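Local coordinates for protein aminotransferase class-III (Sphaerobacter thermophilus DSM 20745, PDB 6K8H) that belongs to the class-III aminotransferase (omega-transaminase) family of pyridoxal-phosphate-dependent enzymes and holds (5-hydroxy-4,6-dimethylpyridin-3-yl)methyl dihydrogen phosphate in its ligand pocket, at residues B[195-200]-B[206-211]; B[356-361]-B[365-370]; B[136-141]-B[216-221]. One frame throughout, in Å; residues are numbered along the deposited sequence.

Interaction 1: B[195-200]-B[206-211]; sequences VVLPFN and ERLIEQ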
loop_
_atom_site.group_PDB
_atom_site.type_symbol
_atom_site.label_atom_id
_atom_site.label_comp_id
_atom_site.label_asym_id
_atom_site.label_seq_id
_atom_site.Cartn_x
_atom_site.Cartn_y
_atom_site.Cartn_z
ATOM N N VAL B 195 3.168 17.151 -16.032
ATOM C CA VAL B 195 2.677 17.639 -17.320
ATOM C C VAL B 195 1.355 16.935 -17.614
ATOM O O VAL B 195 1.323 15.706 -17.755
ATOM C CB VAL B 195 3.700 17.375 -18.442
ATOM C CG1 VAL B 195 3.136 17.803 -19.818
ATOM C CG2 VAL B 195 5.026 18.073 -18.167
ATOM N N VAL B 196 0.271 17.705 -17.731
ATOM C CA VAL B 196 -1.077 17.154 -17.897
ATOM C C VAL B 196 -1.466 17.215 -19.371
ATOM O O VAL B 196 -1.568 18.299 -19.955
ATOM C CB VAL B 196 -2.104 17.901 -17.027
ATOM C CG1 VAL B 196 -3.444 17.191 -17.095
ATOM C CG2 VAL B 196 -1.629 17.974 -15.566
ATOM N N LEU B 197 -1.701 16.042 -19.969
ATOM C CA LEU B 197 -1.966 15.801 -21.377
ATOM C C LEU B 197 -3.453 15.580 -21.623
ATOM O O LEU B 197 -4.200 15.199 -20.717
ATOM C CB LEU B 197 -1.186 14.575 -21.873
ATOM C CG LEU B 197 0.295 14.475 -21.492
ATOM C CD1 LEU B 197 0.817 13.081 -21.774
ATOM C CD2 LEU B 197 1.097 15.508 -22.247
ATOM N N PRO B 198 -3.920 15.824 -22.852
ATOM C CA PRO B 198 -5.329 15.546 -23.186
ATOM C C PRO B 198 -5.563 14.137 -23.727
ATOM O O PRO B 198 -5.033 13.782 -24.791
ATOM C CB PRO B 198 -5.649 16.607 -24.248
ATOM C CG PRO B 198 -4.315 16.892 -24.916
ATOM C CD PRO B 198 -3.230 16.615 -23.887
ATOM N N PHE B 199 -6.367 13.330 -23.019
ATOM C CA PHE B 199 -6.586 11.947 -23.441
ATOM C C PHE B 199 -7.266 11.917 -24.810
ATOM O O PHE B 199 -8.181 12.699 -25.083
ATOM C CB PHE B 199 -7.421 11.200 -22.390
ATOM C CG PHE B 199 -7.437 9.692 -22.554
ATOM C CD1 PHE B 199 -6.381 8.911 -22.092
ATOM C CD2 PHE B 199 -8.508 9.059 -23.167
ATOM C CE1 PHE B 199 -6.397 7.524 -22.219
ATOM C CE2 PHE B 199 -8.520 7.673 -23.305
ATOM C CZ PHE B 199 -7.458 6.908 -22.832
ATOM N N ASN B 200 -6.772 11.045 -25.697
ATOM C CA ASN B 200 -7.348 10.846 -27.040
ATOM C C ASN B 200 -7.279 12.104 -27.908
ATOM O O ASN B 200 -8.092 12.296 -28.820
ATOM C CB ASN B 200 -8.796 10.344 -26.971
ATOM C CG ASN B 200 -8.894 8.843 -27.117
ATOM O OD1 ASN B 200 -8.071 8.221 -27.787
ATOM N ND2 ASN B 200 -9.903 8.247 -26.485
ATOM N N GLU B 206 1.200 15.308 -28.324
ATOM C CA GLU B 206 2.518 15.372 -28.946
ATOM C C GLU B 206 3.175 16.722 -28.711
ATOM O O GLU B 206 4.370 16.784 -28.397
ATOM C CB GLU B 206 2.408 15.075 -30.443
ATOM C CG GLU B 206 2.209 13.600 -30.755
ATOM C CD GLU B 206 2.321 13.284 -32.239
ATOM O OE1 GLU B 206 2.092 14.197 -33.068
ATOM O OE2 GLU B 206 2.646 12.122 -32.572
ATOM N N ARG B 207 2.417 17.816 -28.844
ATOM C CA ARG B 207 3.022 19.131 -28.656
ATOM C C ARG B 207 3.547 19.297 -27.229
ATOM O O ARG B 207 4.642 19.841 -27.019
ATOM C CB ARG B 207 2.013 20.231 -28.992
ATOM C CG ARG B 207 1.685 20.392 -30.485
ATOM C CD ARG B 207 0.708 21.560 -30.704
ATOM N NE ARG B 207 -0.683 21.160 -30.481
ATOM C CZ ARG B 207 -1.618 21.923 -29.906
ATOM N NH1 ARG B 207 -1.313 23.145 -29.477
ATOM N NH2 ARG B 207 -2.863 21.456 -29.756
ATOM N N LEU B 208 2.793 18.807 -26.238
ATOM C CA LEU B 208 3.242 18.914 -24.852
ATOM C C LEU B 208 4.454 18.027 -24.570
ATOM O O LEU B 208 5.386 18.450 -23.874
ATOM C CB LEU B 208 2.092 18.580 -23.906
ATOM C CG LEU B 208 1.131 19.746 -23.686
ATOM C CD1 LEU B 208 -0.180 19.244 -23.088
ATOM C CD2 LEU B 208 1.763 20.794 -22.783
ATOM N N ILE B 209 4.458 16.800 -25.078
ATOM C CA ILE B 209 5.641 15.922 -24.845
ATOM C C ILE B 209 6.877 16.536 -25.519
ATOM O O ILE B 209 7.935 16.580 -24.889
ATOM C CB ILE B 209 5.353 14.485 -25.307
ATOM C CG1 ILE B 209 4.342 13.819 -24.369
ATOM C CG2 ILE B 209 6.644 13.696 -25.410
ATOM C CD1 ILE B 209 3.738 12.555 -24.890
ATOM N N GLU B 210 6.690 17.082 -26.717
ATOM C CA GLU B 210 7.807 17.669 -27.496
ATOM C C GLU B 210 8.424 18.827 -26.703
ATOM O O GLU B 210 9.638 18.881 -26.582
ATOM C CB GLU B 210 7.235 18.165 -28.821
ATOM C CG GLU B 210 8.074 17.771 -30.011
ATOM C CD GLU B 210 9.439 18.401 -29.923
ATOM O OE1 GLU B 210 9.558 19.367 -29.176
ATOM O OE2 GLU B 210 10.369 17.924 -30.590
ATOM N N GLN B 211 7.565 19.649 -26.112
ATOM C CA GLN B 211 7.914 20.848 -25.319
ATOM C C GLN B 211 8.707 20.454 -24.069
ATOM O O GLN B 211 9.597 21.215 -23.695
ATOM C CB GLN B 211 6.610 21.544 -24.938
ATOM C CG GLN B 211 6.783 22.734 -24.015
ATOM C CD GLN B 211 5.548 23.599 -23.963
ATOM O OE1 GLN B 211 5.424 24.473 -23.112
ATOM N NE2 GLN B 211 4.639 23.379 -24.899
#
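Leu197 and Leu208 lie alongside each other, running opposite ways, and this pair sets the contact geometry. In both leucines CG stands anti to the carbonyl carbon (chi1 -47° and -81°), beside the backbone N. From there the CD2 methyl of Leu197 lies 3.6 Å from CB of Leu208 and 4.0 Å from its CD1. The same methyl comes within 4.2 Å of Ile209 CG1, so one branch bridges two consecutive helix residues. Just past the strand end, Leu208 CD1 approaches Pro198 CD at 4.1 Å, the two side chains crossing at a slant, and sits 3.6 Å from the carbonyl oxygen Val196 O. Val195 also points toward the helix, bringing CG1 to 4.3 Å from Leu208 CB. The strand and helix run nearly antiparallel (161°), their axes 8.8 Å apart, as expected for the opening half of a beta-alpha-beta crossover. Strand 194-197 is an edge strand of the seven-stranded sheet, and its backbone pairs with strand 146-150. Ile209 continues the apolar layer onto Leu241 and Ile244 of helix 235-248. All six touching residues are buried and their side chains wholly hydrocarbon, which implies cohesion by apolar packing and exclusion of water, with no polar bond across the interface.

Interaction 2: B[356-361]-B[365-370]; sequences EVLREA and GQVTGY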
loop_
_atom_site.group_PDB
_atom_site.type_symbol
_atom_site.label_atom_id
_atom_site.label_comp_id
_atom_site.label_asym_id
_atom_site.label_seq_id
_atom_site.Cartn_x
_atom_site.Cartn_y
_atom_site.Cartn_z
ATOM N N GLU B 356 -31.008 -1.476 -25.759
ATOM C CA GLU B 356 -32.392 -1.688 -26.171
ATOM C C GLU B 356 -33.374 -1.067 -25.181
ATOM O O GLU B 356 -34.396 -0.514 -25.595
ATOM C CB GLU B 356 -32.672 -3.182 -26.356
ATOM C CG GLU B 356 -34.151 -3.530 -26.575
ATOM C CD GLU B 356 -34.738 -2.952 -27.865
ATOM O OE1 GLU B 356 -33.979 -2.378 -28.681
ATOM O OE2 GLU B 356 -35.971 -3.073 -28.067
ATOM N N VAL B 357 -33.080 -1.136 -23.872
ATOM C CA VAL B 357 -33.955 -0.507 -22.872
ATOM C C VAL B 357 -34.008 0.999 -23.088
ATOM O O VAL B 357 -35.080 1.617 -23.049
ATOM C CB VAL B 357 -33.481 -0.838 -21.439
ATOM C CG1 VAL B 357 -34.131 0.101 -20.415
ATOM C CG2 VAL B 357 -33.779 -2.275 -21.085
ATOM N N LEU B 358 -32.846 1.611 -23.333
ATOM C CA LEU B 358 -32.805 3.041 -23.606
ATOM C C LEU B 358 -33.577 3.377 -24.879
ATOM O O LEU B 358 -34.320 4.367 -24.930
ATOM C CB LEU B 358 -31.353 3.497 -23.728
ATOM C CG LEU B 358 -30.490 3.416 -22.467
ATOM C CD1 LEU B 358 -29.016 3.600 -22.823
ATOM C CD2 LEU B 358 -30.931 4.481 -21.465
ATOM N N ARG B 359 -33.410 2.562 -25.908
ATOM C CA ARG B 359 -34.100 2.848 -27.183
ATOM C C ARG B 359 -35.614 2.757 -26.987
ATOM O O ARG B 359 -36.291 3.659 -27.358
ATOM C CB ARG B 359 -33.674 1.843 -28.249
ATOM C CG ARG B 359 -34.281 2.120 -29.609
ATOM C CD ARG B 359 -34.332 0.897 -30.507
ATOM N NE ARG B 359 -35.264 -0.100 -30.035
ATOM C CZ ARG B 359 -36.583 -0.011 -30.144
ATOM N NH1 ARG B 359 -37.143 1.020 -30.742
ATOM N NH2 ARG B 359 -37.348 -0.962 -29.662
ATOM N N GLU B 360 -36.081 1.699 -26.344
ATOM C CA GLU B 360 -37.535 1.501 -26.123
ATOM C C GLU B 360 -38.118 2.623 -25.256
ATOM O O GLU B 360 -39.261 2.973 -25.485
ATOM C CB GLU B 360 -37.894 0.133 -25.550
ATOM C CG GLU B 360 -39.344 -0.233 -25.830
ATOM C CD GLU B 360 -40.073 -1.001 -24.741
ATOM O OE1 GLU B 360 -41.295 -1.233 -24.874
ATOM O OE2 GLU B 360 -39.425 -1.366 -23.766
ATOM N N ALA B 361 -37.386 3.074 -24.242
ATOM C CA ALA B 361 -37.889 4.147 -23.363
ATOM C C ALA B 361 -37.780 5.524 -24.038
ATOM O O ALA B 361 -38.262 6.474 -23.475
ATOM C CB ALA B 361 -37.177 4.122 -22.036
ATOM N N GLY B 365 -28.962 7.838 -24.693
ATOM C CA GLY B 365 -27.891 7.248 -23.913
ATOM C C GLY B 365 -27.035 6.362 -24.779
ATOM O O GLY B 365 -27.298 6.163 -25.970
ATOM N N GLN B 366 -26.014 5.804 -24.148
ATOM C CA GLN B 366 -25.081 4.924 -24.834
ATOM C C GLN B 366 -24.430 4.059 -23.771
ATOM O O GLN B 366 -24.543 4.327 -22.572
ATOM C CB GLN B 366 -24.036 5.714 -25.632
ATOM C CG GLN B 366 -23.254 6.694 -24.770
ATOM C CD GLN B 366 -22.392 7.639 -25.570
ATOM O OE1 GLN B 366 -21.599 7.214 -26.419
ATOM N NE2 GLN B 366 -22.516 8.937 -25.285
ATOM N N VAL B 367 -23.820 2.972 -24.209
ATOM C CA VAL B 367 -23.128 2.073 -23.300
ATOM C C VAL B 367 -21.759 1.794 -23.887
ATOM O O VAL B 367 -21.656 1.337 -25.035
ATOM C CB VAL B 367 -23.895 0.763 -23.060
ATOM C CG1 VAL B 367 -23.247 0.001 -21.916
ATOM C CG2 VAL B 367 -25.360 1.047 -22.744
ATOM N N THR B 368 -20.714 2.069 -23.112
ATOM C CA THR B 368 -19.361 1.700 -23.497
ATOM C C THR B 368 -18.935 0.484 -22.686
ATOM O O THR B 368 -19.546 0.149 -21.670
ATOM C CB THR B 368 -18.366 2.854 -23.284
ATOM O OG1 THR B 368 -18.343 3.248 -21.902
ATOM C CG2 THR B 368 -18.727 4.038 -24.156
ATOM N N GLY B 369 -17.875 -0.170 -23.137
ATOM C CA GLY B 369 -17.330 -1.267 -22.360
ATOM C C GLY B 369 -16.527 -2.217 -23.213
ATOM O O GLY B 369 -16.512 -2.143 -24.439
ATOM N N TYR B 370 -15.858 -3.131 -22.521
ATOM C CA TYR B 370 -15.019 -4.134 -23.164
ATOM C C TYR B 370 -14.873 -5.313 -22.211
ATOM O O TYR B 370 -14.776 -5.121 -20.997
ATOM C CB TYR B 370 -13.639 -3.571 -23.538
ATOM C CG TYR B 370 -12.882 -4.531 -24.433
ATOM C CD1 TYR B 370 -12.182 -5.608 -23.897
ATOM C CD2 TYR B 370 -12.918 -4.391 -25.815
ATOM C CE1 TYR B 370 -11.524 -6.506 -24.714
ATOM C CE2 TYR B 370 -12.260 -5.282 -26.643
ATOM C CZ TYR B 370 -11.574 -6.336 -26.089
ATOM O OH TYR B 370 -10.931 -7.221 -26.912
#
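Leu358 meets the start of strand 366-370 through a single branch, its CD1 methyl, and the link across the contact is entirely van der Waals. With CG anti to the carbonyl carbon (chi1 -66°), the side chain projects from the helix onto the peptide joining Gly365 to Gln366: CD1 lies 3.9 Å from Gly365 C and 4.0 Å from Gln366 N. A beta carbon at Gly365 would come within 2.9 Å of Leu358 CD1, a clash, so the missing side chain lets the methyl lie against the peptide. Val367 completes the apolar part, its CG2 a looser 4.5 Å from Leu358 CD1. Ionic bonding is confined to the helix. There Arg359 grips Glu356 side-on, NE to OE1 at 2.9 Å and NH2 to OE2 at 3.0 Å. Both bonds are nearly straight (173° and 169°) and use the syn sides of the oxygens, with the nitrogens tilted out of the carboxylate plane. On the strand, Gln366 NE2 donates to Arg381 O and His379 O. Long helix 337-361 thus turns back through a short connection into the edge strand of a three-stranded antiparallel sheet, the alpha/beta layering typical of the small C-terminal domain of fold-type-I aminotransferases.

Interaction 3: B[136-141]-B[216-221]; sequences KAARAY and LAAVLI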
loop_
_atom_site.group_PDB
_atom_site.type_symbol
_atom_site.label_atom_id
_atom_site.label_comp_id
_atom_site.label_asym_id
_atom_site.label_seq_id
_atom_site.Cartn_x
_atom_site.Cartn_y
_atom_site.Cartn_z
ATOM N N LYS B 136 8.812 5.920 -9.868
ATOM C CA LYS B 136 10.169 5.949 -9.262
ATOM C C LYS B 136 11.163 5.185 -10.146
ATOM O O LYS B 136 12.280 5.658 -10.327
ATOM C CB LYS B 136 10.096 5.454 -7.818
ATOM C CG LYS B 136 9.416 6.427 -6.865
ATOM C CD LYS B 136 9.037 5.847 -5.529
ATOM C CE LYS B 136 10.165 5.122 -4.833
ATOM N NZ LYS B 136 10.850 5.976 -3.839
ATOM N N ALA B 137 10.745 4.049 -10.695
ATOM C CA ALA B 137 11.633 3.298 -11.570
ATOM C C ALA B 137 11.998 4.121 -12.791
ATOM O O ALA B 137 13.161 4.134 -13.214
ATOM C CB ALA B 137 10.987 1.975 -11.993
ATOM N N ALA B 138 11.012 4.821 -13.367
ATOM C CA ALA B 138 11.272 5.639 -14.545
ATOM C C ALA B 138 12.222 6.783 -14.228
ATOM O O ALA B 138 13.102 7.113 -15.037
ATOM C CB ALA B 138 9.962 6.178 -15.117
ATOM N N ARG B 139 12.047 7.421 -13.071
ATOM C CA ARG B 139 13.004 8.450 -12.670
ATOM C C ARG B 139 14.410 7.871 -12.539
ATOM O O ARG B 139 15.385 8.489 -12.981
ATOM C CB ARG B 139 12.576 9.111 -11.360
ATOM C CG ARG B 139 11.332 10.007 -11.456
ATOM C CD ARG B 139 11.379 11.140 -10.433
ATOM N NE ARG B 139 10.051 11.690 -10.121
ATOM C CZ ARG B 139 9.314 11.320 -9.075
ATOM N NH1 ARG B 139 9.761 10.393 -8.239
ATOM N NH2 ARG B 139 8.126 11.871 -8.862
ATOM N N ALA B 140 14.543 6.695 -11.914
ATOM C CA ALA B 140 15.873 6.115 -11.722
ATOM C C ALA B 140 16.489 5.681 -13.038
ATOM O O ALA B 140 17.714 5.719 -13.197
ATOM C CB ALA B 140 15.808 4.911 -10.773
ATOM N N TYR B 141 15.659 5.213 -13.965
ATOM C CA TYR B 141 16.156 4.706 -15.229
ATOM C C TYR B 141 16.603 5.853 -16.125
ATOM O O TYR B 141 17.701 5.823 -16.689
ATOM C CB TYR B 141 15.067 3.879 -15.917
ATOM C CG TYR B 141 15.540 3.293 -17.212
ATOM C CD1 TYR B 141 16.394 2.201 -17.232
ATOM C CD2 TYR B 141 15.170 3.862 -18.416
ATOM C CE1 TYR B 141 16.865 1.675 -18.434
ATOM C CE2 TYR B 141 15.620 3.352 -19.611
ATOM C CZ TYR B 141 16.466 2.263 -19.621
ATOM O OH TYR B 141 16.898 1.773 -20.832
ATOM N N LEU B 216 11.084 14.782 -19.078
ATOM C CA LEU B 216 10.016 13.821 -18.809
ATOM C C LEU B 216 10.623 12.436 -18.637
ATOM O O LEU B 216 11.112 11.837 -19.604
ATOM C CB LEU B 216 8.998 13.815 -19.943
ATOM C CG LEU B 216 7.845 14.813 -19.930
ATOM C CD1 LEU B 216 6.993 14.669 -21.186
ATOM C CD2 LEU B 216 6.996 14.622 -18.666
ATOM N N ALA B 217 10.568 11.916 -17.404
ATOM C CA ALA B 217 10.941 10.525 -17.153
ATOM C C ALA B 217 9.911 9.540 -17.701
ATOM O O ALA B 217 10.275 8.467 -18.196
ATOM C CB ALA B 217 11.117 10.287 -15.655
ATOM N N ALA B 218 8.623 9.872 -17.608
ATOM C CA ALA B 218 7.580 8.915 -17.945
ATOM C C ALA B 218 6.311 9.617 -18.412
ATOM O O ALA B 218 6.031 10.761 -18.034
ATOM C CB ALA B 218 7.213 8.031 -16.746
ATOM N N VAL B 219 5.539 8.896 -19.222
ATOM C CA VAL B 219 4.128 9.192 -19.483
ATOM C C VAL B 219 3.310 8.045 -18.895
ATOM O O VAL B 219 3.532 6.878 -19.239
ATOM C CB VAL B 219 3.825 9.346 -20.981
ATOM C CG1 VAL B 219 2.313 9.506 -21.186
ATOM C CG2 VAL B 219 4.578 10.509 -21.604
ATOM N N LEU B 220 2.369 8.370 -18.018
ATOM C CA LEU B 220 1.520 7.378 -17.371
ATOM C C LEU B 220 0.136 7.459 -17.993
ATOM O O LEU B 220 -0.440 8.550 -18.076
ATOM C CB LEU B 220 1.465 7.635 -15.864
ATOM C CG LEU B 220 0.430 6.958 -14.980
ATOM C CD1 LEU B 220 0.824 5.503 -14.762
ATOM C CD2 LEU B 220 0.349 7.731 -13.677
ATOM N N ILE B 221 -0.390 6.325 -18.455
ATOM C CA ILE B 221 -1.666 6.332 -19.162
ATOM C C ILE B 221 -2.489 5.105 -18.782
ATOM O O ILE B 221 -1.983 3.980 -18.796
ATOM C CB ILE B 221 -1.469 6.399 -20.689
ATOM C CG1 ILE B 221 -2.831 6.455 -21.377
ATOM C CG2 ILE B 221 -0.586 5.244 -21.178
ATOM C CD1 ILE B 221 -2.745 6.691 -22.878
#
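Backbone torsions, rather than side-chain ones, bring Ala138 together with Ala217 and Ala218. Ala217 has helix-like values (phi -72°, psi -38°) inside a strand whose other residues are extended, and this interrupts the usual alternation: the CB atoms of Ala217 and Ala218 both point toward the helix. The evidence is in the distances. Ala138 CB meets Ala218 CB at 3.7 Å and Ala217 CB at 4.3 Å, and its other near neighbour is the carbonyl oxygen Ala217 O at 3.8 Å. In return, Ala217 CB rests on the helix backbone, 3.8 Å from Ala138 O and 4.0 Å from Arg139 N. With methyl groups as the main touching side chains, the chains come close: the CA atoms of Arg139 and Ala217 are 5.4 Å apart, and the axes approach to 7.0 Å at 149°, roughly antiparallel.

Strand 216-221 lies between strands 146-150 and 251-255 in the seven-stranded mixed sheet of the large domain, the core of the fold-type-I aminotransferase architecture. Helix 127-142 packs on one face of that sheet, while Val219 and Ile221 turn to helix 235-248. This helix 127-142 starts at Gly127 and Thr128, which line the ligand pocket, and the strand runs directly into Asp222, another pocket residue.

Of the Arg139 side chain, the aliphatic base takes part, CG lying 4.2 Å from Ala217 CB. Farther out, NE bonds to Pro145 O, the guanidinium makes a cation-pi contact with Phe160, and NH1 forms a salt bridge with Asp159 of the second subunit. One turn earlier, Lys136 NZ forms a salt bridge with Glu162 of that subunit.

Interactions 1 and 3 are neighbours on the seven-stranded sheet of the large domain, with centres about 15 Å apart. They touch directly: Leu197 and Ile209 pack on Val219, and Phe199 on Ile221. Helix 202-211 is followed, after a short connection, by strand 216-221, so the chain completes interaction 1 between the two segments of interaction 3. Helix 202-211 reaches this inner strand through Ile209 on Val219, whereas helix 127-142 reaches it through Ala217 and Ala218. Interaction 2 comes later in the chain, its centre about 32 Å from that of interaction 1 and about 39 Å from that of interaction 3, touching neither. Two contacts thus share the large-domain sheet, and the third belongs to a different, three-stranded sheet in the C-terminal part.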